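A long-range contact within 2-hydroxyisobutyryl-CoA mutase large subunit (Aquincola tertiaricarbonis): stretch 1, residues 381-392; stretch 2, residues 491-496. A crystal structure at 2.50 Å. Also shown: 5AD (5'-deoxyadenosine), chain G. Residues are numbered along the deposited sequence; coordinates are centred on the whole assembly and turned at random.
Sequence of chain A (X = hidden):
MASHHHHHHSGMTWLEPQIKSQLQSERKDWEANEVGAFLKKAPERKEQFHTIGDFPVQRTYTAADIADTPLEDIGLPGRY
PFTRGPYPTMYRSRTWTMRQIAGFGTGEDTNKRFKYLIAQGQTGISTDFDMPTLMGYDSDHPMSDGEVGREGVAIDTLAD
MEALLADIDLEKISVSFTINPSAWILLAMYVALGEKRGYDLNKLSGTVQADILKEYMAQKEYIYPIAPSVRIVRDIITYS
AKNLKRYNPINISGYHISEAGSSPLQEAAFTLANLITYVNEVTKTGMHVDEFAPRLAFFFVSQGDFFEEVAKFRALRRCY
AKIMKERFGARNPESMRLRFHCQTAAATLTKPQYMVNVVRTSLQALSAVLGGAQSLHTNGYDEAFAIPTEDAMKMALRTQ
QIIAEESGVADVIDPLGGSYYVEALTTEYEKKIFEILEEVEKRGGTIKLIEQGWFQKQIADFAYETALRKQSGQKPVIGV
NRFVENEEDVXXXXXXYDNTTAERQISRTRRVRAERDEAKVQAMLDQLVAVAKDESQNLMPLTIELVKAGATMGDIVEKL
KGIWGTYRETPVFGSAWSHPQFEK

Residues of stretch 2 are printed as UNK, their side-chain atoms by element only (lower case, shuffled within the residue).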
ATOM      1  N   TYR A 381      -9.759   4.309  -7.506  1.00 20.35           N
ATOM      2  CA  TYR A 381     -10.513   4.190  -6.266  1.00 20.40           C
ATOM      3  C   TYR A 381     -12.019   4.174  -6.534  1.00 25.81           C
ATOM      4  O   TYR A 381     -12.786   3.699  -5.690  1.00 28.23           O
ATOM      5  CB  TYR A 381     -10.113   5.269  -5.238  1.00 20.60           C
ATOM      6  CG  TYR A 381     -10.083   6.675  -5.802  1.00 20.74           C
ATOM      7  CD1 TYR A 381     -11.261   7.325  -6.191  1.00 22.49           C
ATOM      8  CD2 TYR A 381      -8.890   7.384  -5.894  1.00 19.80           C
ATOM      9  CE1 TYR A 381     -11.238   8.634  -6.688  1.00 21.88           C
ATOM     10  CE2 TYR A 381      -8.857   8.693  -6.390  1.00 19.13           C
ATOM     11  CZ  TYR A 381     -10.030   9.316  -6.780  1.00 23.77           C
ATOM     12  OH  TYR A 381      -9.982  10.615  -7.250  1.00 28.56           O
ATOM     13  N   ASP A 382     -12.430   4.630  -7.733  1.00 23.36           N
ATOM     14  CA  ASP A 382     -13.812   4.700  -8.206  1.00 23.20           C
ATOM     15  C   ASP A 382     -14.278   3.441  -8.992  1.00 25.71           C
ATOM     16  O   ASP A 382     -15.326   3.471  -9.651  1.00 26.36           O
ATOM     17  CB  ASP A 382     -14.042   6.005  -9.005  1.00 24.61           C
ATOM     18  CG  ASP A 382     -13.155   6.332 -10.220  1.00 27.40           C
ATOM     19  OD1 ASP A 382     -12.267   5.512 -10.562  1.00 27.74           O
ATOM     20  OD2 ASP A 382     -13.363   7.404 -10.832  1.00 26.28           O
ATOM     21  N   GLU A 383     -13.535   2.330  -8.864  1.00 21.35           N
ATOM     22  CA  GLU A 383     -13.803   1.066  -9.552  1.00 20.79           C
ATOM     23  C   GLU A 383     -15.245   0.556  -9.452  1.00 26.21           C
ATOM     24  O   GLU A 383     -15.813   0.140 -10.455  1.00 26.27           O
ATOM     25  CB  GLU A 383     -12.792  -0.008  -9.096  1.00 20.88           C
ATOM     26  CG  GLU A 383     -12.896  -1.343  -9.819  1.00 21.19           C
ATOM     27  CD  GLU A 383     -12.575  -1.411 -11.298  1.00 40.81           C
ATOM     28  OE1 GLU A 383     -13.172  -2.286 -11.960  1.00 47.39           O
ATOM     29  OE2 GLU A 383     -11.703  -0.655 -11.786  1.00 41.21           O
ATOM     30  N   ALA A 384     -15.848   0.597  -8.254  1.00 25.13           N
ATOM     31  CA  ALA A 384     -17.197   0.073  -8.065  1.00 24.38           C
ATOM     32  C   ALA A 384     -18.337   1.008  -8.520  1.00 24.68           C
ATOM     33  O   ALA A 384     -19.502   0.606  -8.520  1.00 23.35           O
ATOM     34  CB  ALA A 384     -17.380  -0.379  -6.632  1.00 25.10           C
ATOM     35  N   PHE A 385     -17.994   2.221  -8.966  1.00 22.01           N
ATOM     36  CA  PHE A 385     -18.966   3.203  -9.446  1.00 20.59           C
ATOM     37  C   PHE A 385     -19.049   3.296 -10.969  1.00 24.89           C
ATOM     38  O   PHE A 385     -20.130   3.133 -11.533  1.00 26.13           O
ATOM     39  CB  PHE A 385     -18.649   4.580  -8.904  1.00 20.53           C
ATOM     40  CG  PHE A 385     -18.731   4.743  -7.417  1.00 20.76           C
ATOM     41  CD1 PHE A 385     -17.699   4.297  -6.597  1.00 21.56           C
ATOM     42  CD2 PHE A 385     -19.771   5.471  -6.841  1.00 22.31           C
ATOM     43  CE1 PHE A 385     -17.757   4.483  -5.221  1.00 22.82           C
ATOM     44  CE2 PHE A 385     -19.830   5.666  -5.467  1.00 24.63           C
ATOM     45  CZ  PHE A 385     -18.815   5.176  -4.667  1.00 23.89           C
ATOM     46  N   ALA A 386     -17.928   3.635 -11.634  1.00 23.56           N
ATOM     47  CA  ALA A 386     -17.913   3.909 -13.077  1.00 23.37           C
ATOM     48  C   ALA A 386     -16.519   3.814 -13.657  1.00 25.60           C
ATOM     49  O   ALA A 386     -15.546   3.700 -12.903  1.00 23.36           O
ATOM     50  CB  ALA A 386     -18.446   5.324 -13.325  1.00 23.56           C
ATOM     51  N   ILE A 387     -16.414   3.936 -15.020  1.00 23.87           N
ATOM     52  CA  ILE A 387     -15.108   4.013 -15.691  1.00 22.97           C
ATOM     53  C   ILE A 387     -14.338   5.217 -15.102  1.00 21.64           C
ATOM     54  O   ILE A 387     -14.975   6.172 -14.642  1.00 20.30           O
ATOM     55  CB  ILE A 387     -15.151   3.925 -17.238  1.00 25.04           C
ATOM     56  CG1 ILE A 387     -16.016   5.058 -17.861  1.00 26.24           C
ATOM     57  CG2 ILE A 387     -15.570   2.510 -17.678  1.00 22.28           C
ATOM     58  CD1 ILE A 387     -15.685   5.370 -19.232  1.00 25.01           C
ATOM     59  N   PRO A 388     -13.011   5.139 -14.945  1.00 19.04           N
ATOM     60  CA  PRO A 388     -12.310   6.176 -14.165  1.00 20.18           C
ATOM     61  C   PRO A 388     -12.232   7.616 -14.627  1.00 24.24           C
ATOM     62  O   PRO A 388     -12.232   7.919 -15.822  1.00 25.56           O
ATOM     63  CB  PRO A 388     -10.906   5.578 -13.966  1.00 20.49           C
ATOM     64  CG  PRO A 388     -10.753   4.688 -15.115  1.00 21.32           C
ATOM     65  CD  PRO A 388     -12.086   4.046 -15.283  1.00 18.43           C
ATOM     66  N   THR A 389     -12.067   8.495 -13.628  1.00 21.78           N
ATOM     67  CA  THR A 389     -11.817   9.909 -13.805  1.00 21.32           C
ATOM     68  C   THR A 389     -10.311  10.076 -13.974  1.00 23.85           C
ATOM     69  O   THR A 389      -9.521   9.157 -13.726  1.00 22.02           O
ATOM     70  CB  THR A 389     -12.310  10.730 -12.585  1.00 21.44           C
ATOM     71  OG1 THR A 389     -11.617  10.315 -11.401  1.00 21.54           O
ATOM     72  CG2 THR A 389     -13.810  10.676 -12.398  1.00 14.44           C
ATOM     73  N   GLU A 390      -9.916  11.264 -14.382  1.00 23.57           N
ATOM     74  CA  GLU A 390      -8.521  11.628 -14.523  1.00 23.20           C
ATOM     75  C   GLU A 390      -7.808  11.515 -13.179  1.00 24.81           C
ATOM     76  O   GLU A 390      -6.792  10.842 -13.114  1.00 25.41           O
ATOM     77  CB  GLU A 390      -8.418  13.037 -15.083  1.00 24.40           C
ATOM     78  CG  GLU A 390      -8.793  13.104 -16.546  1.00 26.11           C
ATOM     79  CD  GLU A 390      -8.545  14.448 -17.190  1.00 38.70           C
ATOM     80  OE1 GLU A 390      -8.589  15.465 -16.463  1.00 38.29           O
ATOM     81  OE2 GLU A 390      -8.318  14.487 -18.420  1.00 36.28           O
ATOM     82  N   ASP A 391      -8.384  12.074 -12.101  1.00 22.92           N
ATOM     83  CA  ASP A 391      -7.810  12.031 -10.741  1.00 22.89           C
ATOM     84  C   ASP A 391      -7.576  10.619 -10.219  1.00 22.30           C
ATOM     85  O   ASP A 391      -6.557  10.367  -9.604  1.00 22.17           O
ATOM     86  CB  ASP A 391      -8.669  12.822  -9.734  1.00 24.57           C
ATOM     87  CG  ASP A 391      -8.630  14.336  -9.829  1.00 40.98           C
ATOM     88  OD1 ASP A 391      -7.644  14.877 -10.397  1.00 44.26           O
ATOM     89  OD2 ASP A 391      -9.552  14.991  -9.272  1.00 47.81           O
ATOM     90  N   ALA A 392      -8.527   9.715 -10.461  1.00 19.31           N
ATOM     91  CA  ALA A 392      -8.480   8.315 -10.068  1.00 18.29           C
ATOM     92  C   ALA A 392      -7.321   7.609 -10.796  1.00 22.27           C
ATOM     93  O   ALA A 392      -6.546   6.897 -10.156  1.00 23.65           O
ATOM     94  CB  ALA A 392      -9.804   7.648 -10.388  1.00 18.31           C
ATOM     95  N   UNK A 491     -19.134  12.077  -1.416  1.00 46.91           N
ATOM     96  CA  UNK A 491     -18.789  12.983  -2.487  1.00 44.57           C
ATOM     97  C   UNK A 491     -17.797  12.249  -3.376  1.00 45.40           C
ATOM     98  O   UNK A 491     -16.703  11.858  -2.949  1.00 44.71           O
ATOM     99  n   UNK A 491     -18.243  15.849   2.476  1.00 99.36           N
ATOM    100  c   UNK A 491     -19.239  15.288   0.275  1.00 85.12           C
ATOM    101  c   UNK A 491     -18.181  14.293  -1.942  1.00 48.76           C
ATOM    102  c   UNK A 491     -18.133  16.029   1.001  1.00 93.40           C
ATOM    103  c   UNK A 491     -19.178  15.279  -1.291  1.00 70.23           C
ATOM    104  N   UNK A 492     -18.209  12.008  -4.608  1.00 38.72           N
ATOM    105  CA  UNK A 492     -17.378  11.355  -5.595  1.00 34.99           C
ATOM    106  C   UNK A 492     -17.660  11.950  -6.960  1.00 36.64           C
ATOM    107  O   UNK A 492     -18.823  12.068  -7.366  1.00 37.35           O
ATOM    108  c   UNK A 492     -17.441   9.787  -5.563  1.00 35.91           C
ATOM    109  c   UNK A 492     -18.877   9.252  -5.707  1.00 34.62           C
ATOM    110  c   UNK A 492     -16.175   7.687  -6.494  1.00 31.52           C
ATOM    111  c   UNK A 492     -16.425   9.157  -6.592  1.00 33.19           C
ATOM    112  N   UNK A 493     -16.598  12.333  -7.654  1.00 30.40           N
ATOM    113  CA  UNK A 493     -16.681  12.827  -9.017  1.00 28.51           C
ATOM    114  C   UNK A 493     -16.826  11.574  -9.903  1.00 28.74           C
ATOM    115  O   UNK A 493     -16.019  10.643  -9.782  1.00 27.18           O
ATOM    116  c   UNK A 493     -13.925  14.536 -11.321  1.00 69.30           C
ATOM    117  c   UNK A 493     -15.162  13.781 -10.857  1.00 38.73           C
ATOM    118  o   UNK A 493     -13.021  14.836 -10.501  1.00 77.32           O
ATOM    119  c   UNK A 493     -15.405  13.620  -9.362  1.00 29.49           C
ATOM    120  o   UNK A 493     -13.877  14.840 -12.534  1.00 52.85           O
ATOM    121  N   UNK A 494     -17.858  11.531 -10.757  1.00 23.02           N
ATOM    122  CA  UNK A 494     -18.057  10.379 -11.632  1.00 21.42           C
ATOM    123  C   UNK A 494     -17.804  10.755 -13.075  1.00 28.61           C
ATOM    124  O   UNK A 494     -18.297  11.795 -13.530  1.00 31.62           O
ATOM    125  c   UNK A 494     -19.861   8.693 -12.477  1.00 21.27           C
ATOM    126  c   UNK A 494     -19.683   9.259  -9.970  1.00 22.88           C
ATOM    127  c   UNK A 494     -19.476   9.752 -11.415  1.00 23.50           C
ATOM    128  c   UNK A 494     -18.806   8.110  -9.550  1.00 30.86           C
ATOM    129  N   UNK A 495     -17.081   9.895 -13.812  1.00 23.92           N
ATOM    130  CA  UNK A 495     -16.857  10.112 -15.238  1.00 23.79           C
ATOM    131  C   UNK A 495     -18.209  10.070 -15.984  1.00 29.46           C
ATOM    132  O   UNK A 495     -18.951   9.098 -15.838  1.00 29.80           O
ATOM    133  c   UNK A 495     -14.410  10.309 -18.860  1.00 26.66           C
ATOM    134  c   UNK A 495     -15.539   9.363 -17.264  1.00 26.25           C
ATOM    135  c   UNK A 495     -16.030   8.885 -18.436  1.00 26.75           C
ATOM    136  n   UNK A 495     -15.278   9.484 -19.443  1.00 26.70           N
ATOM    137  c   UNK A 495     -15.906   9.069 -15.834  1.00 23.49           C
ATOM    138  n   UNK A 495     -14.514  10.280 -17.547  1.00 27.17           N
ATOM    139  N   UNK A 496     -18.569  11.131 -16.750  1.00 26.01           N
ATOM    140  CA  UNK A 496     -19.878  11.128 -17.422  1.00 23.95           C
ATOM    141  C   UNK A 496     -19.832  10.630 -18.860  1.00 28.51           C
ATOM    142  O   UNK A 496     -18.813  10.702 -19.560  1.00 27.58           O
ATOM    143  c   UNK A 496     -18.947  13.361 -17.399  1.00 31.50           C
ATOM    144  c   UNK A 496     -20.292  12.597 -17.371  1.00 25.73           C
ATOM    145  c   UNK A 496     -17.841  12.402 -16.993  1.00 26.99           C
TER
HETATM  146  N1  5AD G 803     -11.432   3.186 -18.759  0.50 17.93           N
HETATM  147  C2  5AD G 803     -10.614   2.716 -17.733  0.50 20.21           C
HETATM  148  N3  5AD G 803     -10.871   1.435 -17.183  0.50 23.69           N
HETATM  149  C4  5AD G 803     -11.841   0.667 -17.724  0.50 26.69           C
HETATM  150  N9  5AD G 803     -12.300  -0.550 -17.423  0.50 27.68           N
HETATM  151  C8  5AD G 803     -13.218  -0.872 -18.339  0.50 27.15           C
HETATM  152  N7  5AD G 803     -13.405   0.153 -19.153  0.50 26.55           N
HETATM  153  C5  5AD G 803     -12.540   1.107 -18.792  0.50 26.02           C
HETATM  154  C6  5AD G 803     -12.321   2.333 -19.292  0.50 21.43           C
HETATM  155  N6  5AD G 803     -13.108   2.687 -20.294  0.50 21.65           N
HETATM  156  C1' 5AD G 803     -11.748  -1.589 -16.536  0.50 27.53           C
HETATM  157  C2' 5AD G 803     -11.829  -1.321 -15.074  0.50 28.76           C
HETATM  158  C3' 5AD G 803     -11.994  -2.725 -14.516  0.50 31.13           C
HETATM  159  C4' 5AD G 803     -12.026  -3.666 -15.720  0.50 30.21           C
HETATM  160  C5' 5AD G 803     -13.124  -4.706 -15.533  0.50 30.69           C
HETATM  161  O4' 5AD G 803     -12.463  -2.816 -16.750  0.50 28.07           O
HETATM  162  O2' 5AD G 803     -10.569  -0.799 -14.632  0.50 27.47           O
HETATM  163  O3' 5AD G 803     -10.886  -3.020 -13.644  0.50 32.43           O
HETATM  164  O   HOH W   1     -15.781   7.882 -12.466  1.00 19.81           O
HETATM  165  O   HOH W   2     -13.629   9.524  -9.233  1.00 23.84           O
HETATM  166  O   HOH W   3     -10.585  13.911 -12.531  1.00 22.86           O

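Position 491 carries five side-chain atoms, four carbons in a row ending in a nitrogen. All five lie well beyond contact range of stretch 1; the residue is exposed and poorly ordered. An unbranched four-carbon chain tipped by nitrogen is lysine, Lys491.

Position 492 has four carbons, forked at the first, with one arm two carbons long. Its CA-to-CB bond points toward stretch 1, and the end carbon of the longer arm sits over one face of the Phe385 ring. The fork and the unequal arms define isoleucine, Ile492. Its CD1 lies 3.8 Å from the centroid of the Phe385 ring and 13° off the ring normal, a CH-pi contact; the same CD1 is 3.7 Å from Asp382 CB.

Position 493 shows three carbons, the third bearing two oxygens. The second carbon packs on Thr389 CG2, and one oxygen nears Asp391 OD2. A carboxylate on a two-carbon arm is glutamate, Glu493. With chi1 and chi2 both t, the chain is extended, and its CG is 3.7 Å from Thr389 CG2. The carboxylate OE2 stands 3.7 Å from Asp391 OD2, a proximity of like charges. Water 3 lies beside this pair, accepting from Asp391 N at 2.9 Å and donating weakly to Glu493 OE2 at 3.3 Å.

Position 494 again has four carbons forked at the first, one arm longer. CA-to-CB points away from stretch 1, yet the side-chain end comes nearer: the end of the longer arm meets Phe385 CB, and the short arm Ala386 CB. This is a second isoleucine, Ile494, with chi1 and chi2 both m: CD1 reaches Phe385 CB at 3.6 Å, and CG2 meets Ala386 CB at 3.8 Å.

Position 495 has one carbon followed by a five-membered ring of three carbons and two nitrogens, an imidazole. Its CB is 3.3 Å from Ile387 O, and a ring carbon lies near Ile387 CD1. It is therefore His495, whose CD2 is the ring atom 3.6 Å from Ile387 CD1.

Position 496 has three carbons closing a ring onto the backbone nitrogen. Its side chain points away and makes no contact with stretch 1. The closed ring identifies Pro496.

The contact buries 512 Å² summed over both sides, with no direct hydrogen bond assigned across it. Apolar packing is joined by water bridges centred on Asp382. Water 1 accepts from His495 N at 2.7 Å and donates to Asp382 OD2 at 3.0 Å and Ile387 O at 2.9 Å; water 2 donates to Asp382 OD2 and Glu493 O, both at 2.7 Å. Asp382 OD2 also accepts from Thr389 N at 3.3 Å, tying the hydrated loop to the residue whose OG1 caps the following helix by accepting from Ala392 N at 3.3 Å.

Stretch 2 (491-496) KIEIHP
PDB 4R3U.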